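Long-range contacts in magnetosome protein MamA (Magnetospirillum gryphiswaldense, PDB 3AS8), which probably serves as a tetratricopeptide-repeat scaffold that recognises copies of itself and so assembles into complexes associated with the magnetosome: residues F40-L46 with L64-S68; H147-Y152 with A163-F167. All coordinates share one frame; numbering follows the deposited sequence. Where two conformers were deposited one is given.

In the fold
The chain is a run of antiparallel helices, and each contact joins two that follow one another. From the N terminus, helices 5-20 and 24-31 come first; interaction 1 then packs F40 and the start of helix 42-54 on helix 58-71, closing a loop of 17 residues. Helices 76-88 to 126-139 carry the chain onward, and interaction 2 joins helix 144-156 to the long last helix 160-183 across a loop of 10 residues. The two contacts lie in series along the chain, neither nesting nor crossing, on opposite sides of its centre. The centres of interactions 1 and 2 are 39 Å apart, and the nearest atoms of interactions 1 and 2 are about 25 Å apart.

Interaction 1 (F40-L46 with L64-S68); sequences FDVEVAL and LLERS
The trans chi1 of F40 (-162°), which sets CG beside the carbonyl carbon, carries the phenyl ring from just before the N-cap of helix 42-54 to helix 58-71, while chi1 of -60° sets OG of S68 beside its own backbone N and lets it turn back to L64 O. The two groups meet at the ring edge: F40 CZ lies 3.7 Å from S68 OG, which sits in the ring plane. Next to this, the aliphatic part of R67 runs past the ring, its CG 3.9 Å from F40 CE1, and the guanidinium plane is steeply inclined to the phenyl. The polar end of R67 is engaged by E63 in a salt bridge. S68 OG gives its hydrogen to L64 O at 2.7 Å, and S68 N reaches the same oxygen from the opposite face of its plane, so two donors grip the carbonyl oxygen, and the OG bond holds the hydroxyl's rotation. CB of A45 comes to 3.0 Å from S68 OG, a tight approach. This is the antiparallel helix packing of tetratricopeptide repeats: the short axes run at 153° and approach to 8.9 Å, with small residues, A45 and S68, where the backbones draw near. V42 CG2 rests against the CB of S68. Further along, L46 and L65 bring their methyls together, CD1 of L46 lying 3.7 Å from CD2 of L65, and L65 also packs on V81 and L82 of helix 76-88, which joins this pair of helices to the next. D41 caps helix 42-54: its OD1 accepts from V44 N at 3.2 Å, met from above the carboxylate plane, and more weakly from E43 N, while OD2 forms a salt bridge with R12 of helix 5-20.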
loop_
_atom_site.group_PDB
_atom_site.type_symbol
_atom_site.label_atom_id
_atom_site.label_comp_id
_atom_site.label_asym_id
_atom_site.label_seq_id
_atom_site.Cartn_x
_atom_site.Cartn_y
_atom_site.Cartn_z
ATOM N N PHE A 40 -16.203 -9.103 -17.115
ATOM C CA PHE A 40 -15.106 -8.689 -16.238
ATOM C C PHE A 40 -13.730 -9.450 -16.345
ATOM O O PHE A 40 -13.682 -10.659 -16.206
ATOM C CB PHE A 40 -15.594 -8.695 -14.803
ATOM C CG PHE A 40 -14.707 -7.903 -13.898
ATOM C CD1 PHE A 40 -14.813 -6.509 -13.852
ATOM C CD2 PHE A 40 -13.690 -8.538 -13.162
ATOM C CE1 PHE A 40 -13.970 -5.773 -13.052
ATOM C CE2 PHE A 40 -12.840 -7.788 -12.349
ATOM C CZ PHE A 40 -12.980 -6.427 -12.302
ATOM N N ASP A 41 -12.616 -8.706 -16.506
ATOM C CA ASP A 41 -11.236 -9.256 -16.680
ATOM C C ASP A 41 -10.327 -8.648 -15.613
ATOM O O ASP A 41 -10.112 -7.430 -15.652
ATOM C CB ASP A 41 -10.755 -8.860 -18.075
ATOM C CG ASP A 41 -9.292 -9.285 -18.413
ATOM O OD1 ASP A 41 -8.341 -9.340 -17.572
ATOM O OD2 ASP A 41 -9.074 -9.532 -19.614
ATOM N N VAL A 42 -9.798 -9.470 -14.679
ATOM C CA VAL A 42 -9.146 -8.929 -13.435
ATOM C C VAL A 42 -7.846 -8.212 -13.788
ATOM O O VAL A 42 -7.517 -7.171 -13.211
ATOM C CB VAL A 42 -8.914 -10.008 -12.311
ATOM C CG1 VAL A 42 -7.957 -11.073 -12.726
ATOM C CG2 VAL A 42 -8.375 -9.364 -11.017
ATOM N N GLU A 43 -7.156 -8.699 -14.801
ATOM C CA GLU A 43 -5.850 -8.123 -15.159
ATOM C C GLU A 43 -6.014 -6.743 -15.832
ATOM O O GLU A 43 -5.187 -5.832 -15.611
ATOM C CB GLU A 43 -5.150 -9.144 -16.031
ATOM C CG GLU A 43 -3.675 -9.258 -15.845
ATOM C CD GLU A 43 -3.221 -9.481 -14.429
ATOM O OE1 GLU A 43 -2.282 -8.754 -14.027
ATOM O OE2 GLU A 43 -3.753 -10.369 -13.731
ATOM N N VAL A 44 -7.111 -6.590 -16.590
ATOM C CA VAL A 44 -7.488 -5.342 -17.197
ATOM C C VAL A 44 -7.948 -4.390 -16.063
ATOM O O VAL A 44 -7.429 -3.250 -15.966
ATOM C CB VAL A 44 -8.565 -5.538 -18.287
ATOM C CG1 VAL A 44 -9.225 -4.188 -18.645
ATOM C CG2 VAL A 44 -7.935 -6.251 -19.549
ATOM N N ALA A 45 -8.836 -4.857 -15.154
ATOM C CA ALA A 45 -9.301 -3.985 -14.065
ATOM C C ALA A 45 -8.158 -3.526 -13.104
ATOM O O ALA A 45 -8.105 -2.362 -12.681
ATOM C CB ALA A 45 -10.478 -4.619 -13.263
ATOM N N LEU A 46 -7.227 -4.418 -12.826
ATOM C CA LEU A 46 -6.097 -4.117 -11.992
ATOM C C LEU A 46 -5.183 -3.053 -12.594
ATOM O O LEU A 46 -4.812 -2.084 -11.912
ATOM C CB LEU A 46 -5.304 -5.344 -11.756
ATOM C CG LEU A 46 -3.899 -5.123 -11.163
ATOM C CD1 LEU A 46 -3.970 -4.422 -9.726
ATOM C CD2 LEU A 46 -3.123 -6.409 -11.047
ATOM N N LEU A 64 -12.516 0.293 -9.410
ATOM C CA LEU A 64 -12.118 -0.858 -10.267
ATOM C C LEU A 64 -11.343 -1.911 -9.465
ATOM O O LEU A 64 -11.467 -3.125 -9.703
ATOM C CB LEU A 64 -11.244 -0.435 -11.481
ATOM C CG LEU A 64 -11.906 -0.187 -12.810
ATOM C CD1 LEU A 64 -13.045 0.786 -12.578
ATOM C CD2 LEU A 64 -10.894 0.330 -13.892
ATOM N N LEU A 65 -10.580 -1.456 -8.477
ATOM C CA LEU A 65 -9.770 -2.354 -7.692
ATOM C C LEU A 65 -10.686 -3.102 -6.753
ATOM O O LEU A 65 -10.481 -4.263 -6.531
ATOM C CB LEU A 65 -8.656 -1.615 -6.934
ATOM C CG LEU A 65 -7.491 -1.087 -7.788
ATOM C CD1 LEU A 65 -6.608 -0.140 -6.960
ATOM C CD2 LEU A 65 -6.635 -2.232 -8.458
ATOM N N GLU A 66 -11.718 -2.435 -6.257
ATOM C CA GLU A 66 -12.699 -3.079 -5.384
ATOM C C GLU A 66 -13.494 -4.177 -6.144
ATOM O O GLU A 66 -13.750 -5.242 -5.606
ATOM C CB GLU A 66 -13.675 -2.009 -4.841
ATOM C CG GLU A 66 -13.104 -1.035 -3.784
ATOM C CD GLU A 66 -13.980 0.233 -3.430
ATOM O OE1 GLU A 66 -13.584 1.001 -2.469
ATOM O OE2 GLU A 66 -15.033 0.524 -4.099
ATOM N N ARG A 67 -13.951 -3.843 -7.359
ATOM C CA ARG A 67 -14.599 -4.808 -8.237
ATOM C C ARG A 67 -13.607 -6.022 -8.488
ATOM O O ARG A 67 -13.998 -7.175 -8.511
ATOM C CB ARG A 67 -15.045 -4.086 -9.533
ATOM C CG ARG A 67 -16.294 -4.618 -10.158
ATOM C CD ARG A 67 -16.810 -3.744 -11.294
ATOM N NE ARG A 67 -16.877 -2.353 -10.869
ATOM C CZ ARG A 67 -17.951 -1.790 -10.320
ATOM N NH1 ARG A 67 -19.077 -2.497 -10.141
ATOM N NH2 ARG A 67 -17.889 -0.521 -9.940
ATOM N N SER A 68 -12.325 -5.751 -8.680
ATOM C CA SER A 68 -11.306 -6.790 -8.866
ATOM C C SER A 68 -11.174 -7.728 -7.666
ATOM O O SER A 68 -11.222 -8.987 -7.793
ATOM C CB SER A 68 -9.956 -6.139 -9.137
ATOM O OG SER A 68 -10.040 -5.324 -10.346
#

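Interaction 2 (H147-Y152 with A163-F167); sequences HRAIAY and ALPHF
ND1 of H147 and ND1 of H166 share a hydrogen bond of 3.0 Å across the two helices, which either ring could donate. Each nitrogen lies in the plane of the other imidazole; the rings meet rim to rim, their planes 32° apart. I150 covers one face of H166, with CG2 at 3.6 Å from the ring centroid and nearly on its normal, a CH-pi contact. An alanine in place of H166 would probably leave H147 ND1 without this partner and I150 CG2 without the ring beneath it. F167, its CG anti to the carbonyl carbon (chi1 -78°), lays its ring flat under A151, whose CB stands over the centre, 3.4 Å from the centroid. In the conformer given, NH1 of R148 comes to the edge of that ring, while NH2 of R148 hydrogen-bonds to N171. Beyond, A163 CB packs 3.4 Å from A151 O, where the CA atoms of the two alanines are only 4.3 Å apart. Small residues at the close approach, large ones beside them and axes at 159° are as in the paired antiparallel helices of tetratricopeptide repeats, this segment's family.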
loop_
_atom_site.group_PDB
_atom_site.type_symbol
_atom_site.label_atom_id
_atom_site.label_comp_id
_atom_site.label_asym_id
_atom_site.label_seq_id
_atom_site.Cartn_x
_atom_site.Cartn_y
_atom_site.Cartn_z
ATOM N N HIS A 147 10.772 3.379 14.877
ATOM C CA HIS A 147 10.819 3.655 16.337
ATOM C C HIS A 147 9.967 4.853 16.729
ATOM O O HIS A 147 9.371 4.871 17.801
ATOM C CB HIS A 147 12.234 3.904 16.781
ATOM C CG HIS A 147 13.031 2.645 16.970
ATOM N ND1 HIS A 147 12.926 1.881 18.114
ATOM C CD2 HIS A 147 13.955 2.027 16.185
ATOM C CE1 HIS A 147 13.747 0.846 18.024
ATOM N NE2 HIS A 147 14.374 0.911 16.856
ATOM N N ARG A 148 9.971 5.878 15.884
ATOM C CA ARG A 148 9.180 7.082 16.124
ATOM C C ARG A 148 7.683 6.732 16.156
ATOM O O ARG A 148 6.956 7.146 17.041
ATOM C CB ARG A 148 9.518 8.142 15.085
ATOM C CG ARG A 148 8.799 9.463 15.226
ATOM C CD ARG A 148 9.643 10.665 14.690
ATOM N NE ARG A 148 11.125 10.568 14.758
ATOM C CZ ARG A 148 11.925 11.109 15.690
ATOM N NH1 ARG A 148 11.437 11.728 16.750
ATOM N NH2 ARG A 148 13.241 10.967 15.595
ATOM N N ALA A 149 7.237 5.935 15.201
ATOM C CA ALA A 149 5.844 5.518 15.137
ATOM C C ALA A 149 5.516 4.715 16.425
ATOM O O ALA A 149 4.456 4.883 17.023
ATOM C CB ALA A 149 5.557 4.662 13.834
ATOM N N ILE A 150 6.433 3.888 16.872
ATOM C CA ILE A 150 6.173 3.059 18.061
ATOM C C ILE A 150 6.111 3.961 19.305
ATOM O O ILE A 150 5.236 3.799 20.160
ATOM C CB ILE A 150 7.288 2.006 18.310
ATOM C CG1 ILE A 150 7.190 0.829 17.374
ATOM C CG2 ILE A 150 7.185 1.402 19.777
ATOM C CD1 ILE A 150 8.636 0.079 17.320
ATOM N N ALA A 151 7.035 4.931 19.387
ATOM C CA ALA A 151 7.032 5.943 20.491
ATOM C C ALA A 151 5.713 6.658 20.593
ATOM O O ALA A 151 5.123 6.804 21.661
ATOM C CB ALA A 151 8.146 6.984 20.254
ATOM N N TYR A 152 5.217 7.132 19.458
ATOM C CA TYR A 152 3.939 7.855 19.425
ATOM C C TYR A 152 2.755 6.964 19.844
ATOM O O TYR A 152 1.874 7.417 20.518
ATOM C CB TYR A 152 3.721 8.534 18.044
ATOM C CG TYR A 152 2.564 9.536 18.037
ATOM C CD1 TYR A 152 2.369 10.400 19.127
ATOM C CD2 TYR A 152 1.650 9.628 16.940
ATOM C CE1 TYR A 152 1.334 11.299 19.162
ATOM C CE2 TYR A 152 0.589 10.567 16.964
ATOM C CZ TYR A 152 0.454 11.389 18.088
ATOM O OH TYR A 152 -0.555 12.299 18.208
ATOM N N ALA A 163 7.726 5.009 25.846
ATOM C CA ALA A 163 7.975 5.845 24.641
ATOM C C ALA A 163 9.389 6.395 24.525
ATOM O O ALA A 163 10.006 6.338 23.468
ATOM C CB ALA A 163 6.922 6.995 24.518
ATOM N N LEU A 164 9.942 6.841 25.636
ATOM C CA LEU A 164 11.184 7.617 25.627
ATOM C C LEU A 164 12.361 6.919 24.946
ATOM O O LEU A 164 13.044 7.528 24.060
ATOM C CB LEU A 164 11.463 8.095 27.085
ATOM C CG LEU A 164 12.821 8.799 27.331
ATOM C CD1 LEU A 164 12.822 10.104 26.525
ATOM C CD2 LEU A 164 13.151 9.042 28.803
ATOM N N PRO A 165 12.646 5.646 25.302
ATOM C CA PRO A 165 13.733 4.934 24.624
ATOM C C PRO A 165 13.541 4.829 23.108
ATOM O O PRO A 165 14.509 4.847 22.367
ATOM C CB PRO A 165 13.735 3.500 25.249
ATOM C CG PRO A 165 12.654 3.463 26.194
ATOM C CD PRO A 165 12.000 4.840 26.343
ATOM N N HIS A 166 12.286 4.699 22.653
ATOM C CA HIS A 166 11.994 4.714 21.218
ATOM C C HIS A 166 12.250 6.072 20.533
ATOM O O HIS A 166 12.781 6.144 19.430
ATOM C CB HIS A 166 10.612 4.173 20.982
ATOM C CG HIS A 166 10.510 2.687 21.249
ATOM N ND1 HIS A 166 11.069 1.737 20.420
ATOM C CD2 HIS A 166 9.859 1.999 22.217
ATOM C CE1 HIS A 166 10.781 0.527 20.880
ATOM N NE2 HIS A 166 10.049 0.659 21.978
ATOM N N PHE A 167 11.868 7.161 21.174
ATOM C CA PHE A 167 12.226 8.471 20.649
ATOM C C PHE A 167 13.729 8.632 20.534
ATOM O O PHE A 167 14.201 9.233 19.584
ATOM C CB PHE A 167 11.635 9.597 21.530
ATOM C CG PHE A 167 10.143 9.861 21.288
ATOM C CD1 PHE A 167 9.700 10.391 20.083
ATOM C CD2 PHE A 167 9.214 9.721 22.323
ATOM C CE1 PHE A 167 8.350 10.634 19.856
ATOM C CE2 PHE A 167 7.872 10.041 22.130
ATOM C CZ PHE A 167 7.411 10.450 20.882
#